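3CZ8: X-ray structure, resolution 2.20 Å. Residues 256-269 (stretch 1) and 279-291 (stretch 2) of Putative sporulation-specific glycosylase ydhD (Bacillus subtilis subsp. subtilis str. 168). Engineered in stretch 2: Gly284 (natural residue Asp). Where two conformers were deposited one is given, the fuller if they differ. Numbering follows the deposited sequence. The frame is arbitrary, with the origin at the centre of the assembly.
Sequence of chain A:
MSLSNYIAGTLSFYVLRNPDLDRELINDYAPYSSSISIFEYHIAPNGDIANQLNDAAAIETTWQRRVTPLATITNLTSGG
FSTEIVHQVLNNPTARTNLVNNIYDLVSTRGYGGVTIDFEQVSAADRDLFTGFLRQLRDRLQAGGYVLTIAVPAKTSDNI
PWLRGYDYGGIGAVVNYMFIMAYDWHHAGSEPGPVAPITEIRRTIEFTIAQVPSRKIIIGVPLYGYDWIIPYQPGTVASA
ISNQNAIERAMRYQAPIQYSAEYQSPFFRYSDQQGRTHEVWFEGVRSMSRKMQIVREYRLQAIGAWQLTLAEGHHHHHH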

# COMPACT_ATOMS: atom_id res chain seq x y z
N PRO A 256 -22.80 9.08 2.47
CA PRO A 256 -23.33 7.80 1.98
C PRO A 256 -22.66 7.35 0.68
O PRO A 256 -22.46 8.16 -0.23
N ILE A 257 -22.30 6.07 0.63
CA ILE A 257 -21.63 5.50 -0.54
C ILE A 257 -22.66 5.00 -1.55
O ILE A 257 -23.34 3.99 -1.32
N GLN A 258 -22.79 5.74 -2.64
CA GLN A 258 -23.71 5.37 -3.72
C GLN A 258 -23.00 4.61 -4.85
O GLN A 258 -21.78 4.53 -4.89
N TYR A 259 -23.80 4.04 -5.75
CA TYR A 259 -23.30 3.12 -6.76
C TYR A 259 -23.92 3.44 -8.12
O TYR A 259 -25.15 3.42 -8.27
N SER A 260 -23.07 3.74 -9.09
CA SER A 260 -23.52 3.98 -10.46
C SER A 260 -23.94 2.67 -11.11
O SER A 260 -23.18 1.70 -11.10
N ALA A 261 -25.16 2.64 -11.64
CA ALA A 261 -25.69 1.45 -12.30
C ALA A 261 -25.04 1.25 -13.66
O ALA A 261 -24.68 0.13 -14.03
N GLU A 262 -24.88 2.36 -14.39
CA GLU A 262 -24.25 2.38 -15.71
C GLU A 262 -22.78 1.95 -15.64
O GLU A 262 -22.34 1.08 -16.40
N TYR A 263 -22.05 2.55 -14.71
CA TYR A 263 -20.61 2.37 -14.63
C TYR A 263 -20.17 1.18 -13.78
O TYR A 263 -19.05 0.69 -13.94
N GLN A 264 -21.07 0.70 -12.91
CA GLN A 264 -20.75 -0.30 -11.87
C GLN A 264 -19.53 0.11 -11.04
O GLN A 264 -18.56 -0.64 -10.89
N SER A 265 -19.58 1.35 -10.54
CA SER A 265 -18.49 1.97 -9.81
C SER A 265 -19.06 2.73 -8.62
O SER A 265 -20.04 3.47 -8.77
N PRO A 266 -18.46 2.55 -7.42
CA PRO A 266 -18.92 3.33 -6.27
C PRO A 266 -18.41 4.76 -6.29
O PRO A 266 -17.32 5.03 -6.81
N PHE A 267 -19.21 5.67 -5.75
CA PHE A 267 -18.84 7.07 -5.63
C PHE A 267 -19.53 7.72 -4.45
O PHE A 267 -20.53 7.21 -3.95
N PHE A 268 -18.98 8.84 -3.98
CA PHE A 268 -19.65 9.68 -3.00
C PHE A 268 -19.21 11.13 -3.10
O PHE A 268 -18.16 11.43 -3.69
N ARG A 269 -20.01 12.03 -2.54
CA ARG A 269 -19.64 13.43 -2.42
C ARG A 269 -19.68 13.87 -0.96
O ARG A 269 -20.43 13.31 -0.16
N GLU A 279 -15.68 15.18 -4.79
CA GLU A 279 -16.26 14.00 -5.43
C GLU A 279 -15.21 12.90 -5.49
O GLU A 279 -14.08 13.12 -5.94
N VAL A 280 -15.59 11.72 -5.01
CA VAL A 280 -14.67 10.59 -4.90
C VAL A 280 -15.21 9.40 -5.70
O VAL A 280 -16.36 9.01 -5.52
N TRP A 281 -14.37 8.86 -6.58
CA TRP A 281 -14.65 7.61 -7.29
C TRP A 281 -13.56 6.58 -6.96
O TRP A 281 -12.37 6.91 -6.96
N PHE A 282 -13.97 5.34 -6.71
CA PHE A 282 -13.06 4.30 -6.25
C PHE A 282 -13.61 2.93 -6.64
O PHE A 282 -14.44 2.82 -7.53
N GLU A 283 -13.10 1.88 -5.99
CA GLU A 283 -13.56 0.51 -6.21
C GLU A 283 -13.91 -0.15 -4.89
O GLU A 283 -13.16 -0.05 -3.91
N GLY A 284 -15.06 -0.82 -4.85
CA GLY A 284 -15.48 -1.60 -3.69
C GLY A 284 -15.61 -3.09 -3.99
O GLY A 284 -15.13 -3.55 -5.03
N VAL A 285 -16.26 -3.82 -3.10
CA VAL A 285 -16.41 -5.28 -3.21
C VAL A 285 -17.33 -5.67 -4.37
O VAL A 285 -17.07 -6.66 -5.06
N ARG A 286 -18.37 -4.87 -4.59
CA ARG A 286 -19.35 -5.12 -5.65
C ARG A 286 -18.77 -4.86 -7.04
O ARG A 286 -19.02 -5.64 -7.96
N SER A 287 -18.01 -3.77 -7.18
CA SER A 287 -17.39 -3.40 -8.45
C SER A 287 -16.29 -4.35 -8.87
O SER A 287 -16.14 -4.67 -10.05
N MET A 288 -15.53 -4.82 -7.87
CA MET A 288 -14.45 -5.77 -8.08
C MET A 288 -15.01 -7.15 -8.42
O MET A 288 -14.37 -7.90 -9.17
N SER A 289 -16.18 -7.47 -7.88
CA SER A 289 -16.91 -8.69 -8.24
C SER A 289 -17.31 -8.69 -9.71
O SER A 289 -17.10 -9.68 -10.41
N ARG A 290 -17.86 -7.56 -10.16
CA ARG A 290 -18.27 -7.36 -11.55
C ARG A 290 -17.13 -7.48 -12.55
O ARG A 290 -17.34 -7.88 -13.70
N LYS A 291 -15.91 -7.15 -12.11
CA LYS A 291 -14.72 -7.28 -12.94
C LYS A 291 -14.28 -8.74 -13.10
O LYS A 291 -13.89 -9.15 -14.19

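Strands 265-269 and 279-281 run antiparallel, tied by Phe268 N to Val280 O (3.0 Å) and Val280 N to Phe268 O (2.9 Å); engineered Gly284, the N-cap, leads into helix 285-291, which packs against Tyr259 and the turn that follows its strand. Phe267 (chi1 p), Arg269, Glu279 and Trp281 share one sheet face. Trp281 (m) leans its indole back across the strand pair, so that Phe267 CB sits over its six-membered ring (3.5 Å from CB to the centroid) and the Phe267 ring continues the cover as an offset stack, planes at 14°. Ser260 CB meets the indole edge at Trp281 CZ3 (4.2 Å), and Tyr263 (m) closes in with CD1 4.0 Å from Trp281 CH2. Farther along, Arg269 (m) forms a salt bridge with Glu279 (t), NE to OE2 2.9 Å, while Glu279 OE1 accepts from Trp281 NE1 (2.8 Å). On the other face Phe268 (p) folds over Val280 (t), whose CB fills the ring face, 3.7 Å from Phe268 CZ. Phe282 (p) offers its ring face to the bump of Pro266, Pro266 CG 3.8 Å from the Phe282 ring centroid; Ile257 CG2 abuts the Phe282 edge at CZ (3.8 Å). Pro266 CG also lies 3.5 Å from Gly284 N, and on the side of the proline turned from the Phe282 ring, Pro266 CD is 3.1 Å from Ser287 OG. Ser287 (m) points toward the turn, and its OG donates to Gln264 O (2.5 Å). Beside it, Tyr259 (t) carries the flat guanidinium of Arg286 (t), planes at 8°, and Tyr259 OH donates to Gln264 OE1 (2.9 Å), which also rests 3.4 Å from Arg290 CG. Two waters bridge the stretches: water 1 links Gln264 O (weakly, 3.3 Å) to Ser287 O (2.7 Å) and Lys291 NZ (3.0 Å); water 2 joins Ser265 OG (2.7 Å) to Glu283 OE2 (2.5 Å).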

# COMPACT_ATOMS: atom_id res chain seq x y z
CB PRO A 256 -24.82 8.09 1.76
CG PRO A 256 -24.91 9.57 1.57
CD PRO A 256 -23.80 10.17 2.39
CB ILE A 257 -20.64 4.37 -0.16
CG1 ILE A 257 -19.57 4.89 0.80
CG2 ILE A 257 -19.99 3.77 -1.41
CD1 ILE A 257 -18.78 3.80 1.52
CB GLN A 258 -24.50 6.58 -4.25
CG GLN A 258 -23.77 7.91 -4.18
CD GLN A 258 -24.70 9.09 -4.37
OE1 GLN A 258 -24.30 10.24 -4.16
NE2 GLN A 258 -25.93 8.83 -4.79
CB TYR A 259 -23.64 1.68 -6.34
CG TYR A 259 -22.90 0.61 -7.10
CD1 TYR A 259 -21.59 0.27 -6.77
CD2 TYR A 259 -23.52 -0.09 -8.14
CE1 TYR A 259 -20.90 -0.73 -7.45
CE2 TYR A 259 -22.84 -1.09 -8.83
CZ TYR A 259 -21.54 -1.40 -8.48
OH TYR A 259 -20.86 -2.39 -9.16
CB SER A 260 -22.43 4.66 -11.28
OG SER A 260 -22.85 4.84 -12.62
CB ALA A 261 -27.20 1.55 -12.44
CB GLU A 262 -24.36 3.78 -16.32
CG GLU A 262 -23.83 3.92 -17.74
CD GLU A 262 -23.68 5.38 -18.19
OE1 GLU A 262 -22.88 5.63 -19.11
OE2 GLU A 262 -24.35 6.26 -17.62
CB TYR A 263 -19.94 3.65 -14.12
CG TYR A 263 -20.16 4.88 -14.99
CD1 TYR A 263 -20.51 6.10 -14.42
CD2 TYR A 263 -20.00 4.81 -16.37
CE1 TYR A 263 -20.70 7.23 -15.21
CE2 TYR A 263 -20.19 5.94 -17.17
CZ TYR A 263 -20.54 7.14 -16.58
OH TYR A 263 -20.73 8.26 -17.36
CB GLN A 264 -20.60 -1.72 -12.46
CG GLN A 264 -21.87 -2.29 -13.08
CD GLN A 264 -22.93 -2.63 -12.06
OE1 GLN A 264 -22.68 -3.40 -11.12
NE2 GLN A 264 -24.13 -2.08 -12.24
CB SER A 265 -17.71 2.92 -10.72
OG SER A 265 -17.22 2.25 -11.86
CB PRO A 266 -18.34 2.57 -5.08
CG PRO A 266 -17.12 1.91 -5.60
CD PRO A 266 -17.38 1.62 -7.05
CB PHE A 267 -19.12 7.84 -6.94
CG PHE A 267 -20.58 8.06 -7.24
CD1 PHE A 267 -21.15 9.32 -7.09
CD2 PHE A 267 -21.38 7.02 -7.71
CE1 PHE A 267 -22.49 9.53 -7.37
CE2 PHE A 267 -22.72 7.22 -8.00
CZ PHE A 267 -23.28 8.48 -7.83
CB PHE A 268 -19.48 9.15 -1.56
CG PHE A 268 -18.07 9.15 -1.06
CD1 PHE A 268 -17.57 10.23 -0.34
CD2 PHE A 268 -17.24 8.04 -1.26
CE1 PHE A 268 -16.26 10.21 0.16
CE2 PHE A 268 -15.95 8.03 -0.78
CZ PHE A 268 -15.46 9.12 -0.06
CB ARG A 269 -20.56 14.31 -3.27
CG ARG A 269 -20.42 14.11 -4.77
CD ARG A 269 -21.39 14.96 -5.56
NE ARG A 269 -21.25 14.74 -7.00
CZ ARG A 269 -21.98 13.87 -7.70
NH1 ARG A 269 -22.92 13.14 -7.12
NH2 ARG A 269 -21.77 13.74 -9.01
CB GLU A 279 -16.77 14.34 -6.84
CG GLU A 279 -17.53 13.21 -7.52
CD GLU A 279 -18.23 13.64 -8.80
OE1 GLU A 279 -18.02 13.00 -9.85
OE2 GLU A 279 -19.00 14.63 -8.76
CB VAL A 280 -14.44 10.18 -3.42
CG1 VAL A 280 -13.40 9.05 -3.30
CG2 VAL A 280 -14.02 11.38 -2.58
CB TRP A 281 -14.67 7.84 -8.80
CG TRP A 281 -15.86 8.63 -9.27
CD1 TRP A 281 -15.98 9.99 -9.29
CD2 TRP A 281 -17.09 8.10 -9.79
NE1 TRP A 281 -17.22 10.34 -9.78
CE2 TRP A 281 -17.92 9.20 -10.09
CE3 TRP A 281 -17.58 6.80 -10.00
CZ2 TRP A 281 -19.20 9.05 -10.62
CZ3 TRP A 281 -18.86 6.65 -10.53
CH2 TRP A 281 -19.66 7.77 -10.83
CB PHE A 282 -12.81 4.42 -4.73
CG PHE A 282 -14.03 4.19 -3.87
CD1 PHE A 282 -15.02 5.16 -3.75
CD2 PHE A 282 -14.17 3.01 -3.15
CE1 PHE A 282 -16.14 4.95 -2.96
CE2 PHE A 282 -15.29 2.79 -2.35
CZ PHE A 282 -16.27 3.75 -2.26
CB GLU A 283 -12.46 -0.30 -6.89
CG GLU A 283 -12.13 0.12 -8.31
CD GLU A 283 -13.13 -0.39 -9.34
OE1 GLU A 283 -13.66 -1.50 -9.17
OE2 GLU A 283 -13.36 0.32 -10.34
CB VAL A 285 -16.92 -5.91 -1.89
CG1 VAL A 285 -16.65 -7.42 -1.86
CG2 VAL A 285 -16.28 -5.25 -0.68
CB ARG A 286 -20.59 -4.25 -5.43
CG ARG A 286 -21.82 -4.68 -6.23
CD ARG A 286 -22.98 -3.75 -5.96
NE ARG A 286 -24.12 -4.00 -6.84
CZ ARG A 286 -25.22 -3.25 -6.89
NH1 ARG A 286 -25.35 -2.19 -6.10
NH2 ARG A 286 -26.20 -3.57 -7.73
CB SER A 287 -16.83 -1.99 -8.37
OG SER A 287 -17.88 -1.06 -8.49
CB MET A 288 -13.56 -5.84 -6.84
CG MET A 288 -12.09 -6.14 -7.13
SD MET A 288 -10.96 -4.72 -7.01
CE MET A 288 -11.41 -3.76 -8.43
CB SER A 289 -18.16 -8.87 -7.37
OG SER A 289 -17.82 -9.19 -6.04
CB ARG A 290 -18.98 -6.01 -11.73
CG ARG A 290 -20.47 -6.00 -11.34
CD ARG A 290 -21.32 -6.86 -12.28
NE ARG A 290 -21.42 -6.30 -13.63
CZ ARG A 290 -22.54 -5.84 -14.18
NH1 ARG A 290 -22.51 -5.35 -15.42
NH2 ARG A 290 -23.69 -5.86 -13.52
CB LYS A 291 -13.59 -6.42 -12.40
CG LYS A 291 -13.74 -4.95 -12.73
CD LYS A 291 -12.93 -4.11 -11.77
CE LYS A 291 -12.86 -2.65 -12.19
NZ LYS A 291 -14.19 -1.96 -12.23
O HOH W 1 -16.95 -3.24 -12.22
O HOH W 2 -14.49 2.24 -11.55